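Local coordinates for protein ecdysteroid-phosphate phosphatase (Bombyx mori, PDB 3C7T) that hydrolyses ecdysteroid phosphates, above all ecdysone 22-phosphate, to release the active steroids, and also acts as a protein tyrosine phosphatase through its histidine phosphatase domain, at residues V85-A90 with E95-F100. Residues are numbered along the deposited sequence; the frame is centred on the assembly and turned at random.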
loop_
_atom_site.group_PDB
_atom_site.type_symbol
_atom_site.label_atom_id
_atom_site.label_comp_id
_atom_site.label_asym_id
_atom_site.label_seq_id
_atom_site.Cartn_x
_atom_site.Cartn_y
_atom_site.Cartn_z
ATOM N N VAL A 85 22.545 1.227 9.621
ATOM C CA VAL A 85 21.668 0.711 8.566
ATOM C C VAL A 85 22.532 0.229 7.402
ATOM O O VAL A 85 23.311 1.003 6.819
ATOM C CB VAL A 85 20.658 1.786 8.089
ATOM C CG1 VAL A 85 19.782 1.261 6.954
ATOM C CG2 VAL A 85 19.784 2.265 9.252
ATOM N N TYR A 86 22.419 -1.066 7.118
ATOM C CA TYR A 86 23.171 -1.719 6.035
ATOM C C TYR A 86 22.174 -2.273 5.021
ATOM O O TYR A 86 21.181 -2.889 5.410
ATOM C CB TYR A 86 24.051 -2.849 6.586
ATOM C CG TYR A 86 25.036 -2.375 7.638
ATOM C CD1 TYR A 86 24.635 -2.227 8.966
ATOM C CD2 TYR A 86 26.357 -2.059 7.300
ATOM C CE1 TYR A 86 25.538 -1.784 9.943
ATOM C CE2 TYR A 86 27.276 -1.621 8.273
ATOM C CZ TYR A 86 26.848 -1.482 9.588
ATOM O OH TYR A 86 27.710 -1.046 10.563
ATOM N N ALA A 87 22.441 -2.053 3.735
ATOM C CA ALA A 87 21.548 -2.512 2.678
ATOM C C ALA A 87 22.316 -3.228 1.586
ATOM O O ALA A 87 23.417 -2.812 1.210
ATOM C CB ALA A 87 20.780 -1.361 2.094
ATOM N N SER A 88 21.727 -4.314 1.078
ATOM C CA SER A 88 22.229 -4.959 -0.123
ATOM C C SER A 88 22.278 -3.908 -1.230
ATOM O O SER A 88 21.499 -2.978 -1.208
ATOM C CB SER A 88 21.260 -6.077 -0.521
ATOM O OG SER A 88 21.439 -6.426 -1.866
ATOM N N PRO A 89 23.217 -4.030 -2.189
ATOM C CA PRO A 89 23.310 -2.988 -3.212
ATOM C C PRO A 89 22.189 -3.014 -4.277
ATOM O O PRO A 89 22.139 -2.103 -5.117
ATOM C CB PRO A 89 24.698 -3.239 -3.835
ATOM C CG PRO A 89 24.924 -4.691 -3.636
ATOM C CD PRO A 89 24.263 -5.059 -2.345
ATOM N N ALA A 90 21.307 -4.027 -4.241
ATOM C CA ALA A 90 20.127 -4.082 -5.124
ATOM C C ALA A 90 19.267 -2.855 -4.883
ATOM O O ALA A 90 19.013 -2.483 -3.712
ATOM C CB ALA A 90 19.307 -5.359 -4.865
ATOM N N GLU A 95 16.111 1.179 -1.670
ATOM C CA GLU A 95 14.846 1.894 -1.542
ATOM C C GLU A 95 14.060 1.452 -0.325
ATOM O O GLU A 95 13.429 2.285 0.310
ATOM C CB GLU A 95 14.001 1.766 -2.804
ATOM C CG GLU A 95 14.621 2.445 -4.032
ATOM C CD GLU A 95 13.683 2.388 -5.250
ATOM O OE1 GLU A 95 13.094 1.314 -5.511
ATOM O OE2 GLU A 95 13.544 3.408 -5.959
ATOM N N THR A 96 14.125 0.169 0.031
ATOM C CA THR A 96 13.451 -0.280 1.247
ATOM C C THR A 96 14.076 0.429 2.455
ATOM O O THR A 96 13.376 0.861 3.382
ATOM C CB THR A 96 13.500 -1.787 1.381
ATOM O OG1 THR A 96 12.887 -2.353 0.213
ATOM C CG2 THR A 96 12.731 -2.270 2.677
ATOM N N ALA A 97 15.396 0.551 2.424
ATOM C CA ALA A 97 16.117 1.205 3.523
ATOM C C ALA A 97 15.650 2.648 3.675
ATOM O O ALA A 97 15.426 3.119 4.805
ATOM C CB ALA A 97 17.638 1.126 3.265
ATOM N N GLN A 98 15.512 3.360 2.553
ATOM C CA GLN A 98 15.034 4.734 2.628
ATOM C C GLN A 98 13.590 4.818 3.129
ATOM O O GLN A 98 13.300 5.642 3.986
ATOM C CB GLN A 98 15.174 5.466 1.291
ATOM C CG GLN A 98 14.875 6.973 1.398
ATOM C CD GLN A 98 15.814 7.667 2.360
ATOM O OE1 GLN A 98 17.033 7.513 2.265
ATOM N NE2 GLN A 98 15.254 8.427 3.304
ATOM N N GLY A 99 12.685 3.979 2.602
ATOM C CA GLY A 99 11.300 3.959 3.105
ATOM C C GLY A 99 11.271 3.670 4.597
ATOM O O GLY A 99 10.567 4.338 5.362
ATOM N N PHE A 100 12.094 2.720 5.035
ATOM C CA PHE A 100 12.160 2.379 6.452
ATOM C C PHE A 100 12.555 3.626 7.277
ATOM O O PHE A 100 11.905 3.991 8.279
ATOM C CB PHE A 100 13.166 1.230 6.655
ATOM C CG PHE A 100 13.449 0.931 8.089
ATOM C CD1 PHE A 100 12.550 0.180 8.848
ATOM C CD2 PHE A 100 14.639 1.368 8.687
ATOM C CE1 PHE A 100 12.799 -0.095 10.178
ATOM C CE2 PHE A 100 14.899 1.082 10.022
ATOM C CZ PHE A 100 13.971 0.346 10.763
#
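Ala97 rests its methyl group against both Val85 and Ala87, joining the first strand and the helix of a beta-alpha-beta unit (84-87, 91-104, 112-114) in the histidine phosphatase fold. The packing is tightest here: Ala97 CB lies 4.2 Å from Ala87 CB and 4.3 Å from Val85 CG1. Val85 carries CG1 trans to its own N (chi1 178°), which brings that branch to the helix. Where the two alanines meet, the backbones come close, Ala87 CA to Ala97 CA 6.6 Å, with no hydrogen bond between the segments. One turn further along the helix, Phe100 CE2 remains 5.1 Å from Val85 CG2, and the Phe100 side chain packs on Ile188 of strand 187-191 and Val71 of helix 62-77. Gln98 points away from the strand and Glu95 leaves at the flank; both are partly exposed, Gln98 OE1 accepting a hydrogen bond from Asn144 N and Glu95 OE1 one from Leu60 N. Beyond the carboxyl end of strand 84-87 lies His192, inferred to be an active-site residue, whose NE2 is hydrogen-bonded to Ser88 OG. In the turn that leads into the helix, the same Ser88 OG accepts a long, weak but nearly straight bond from Ala90 N, at 3.4 Å.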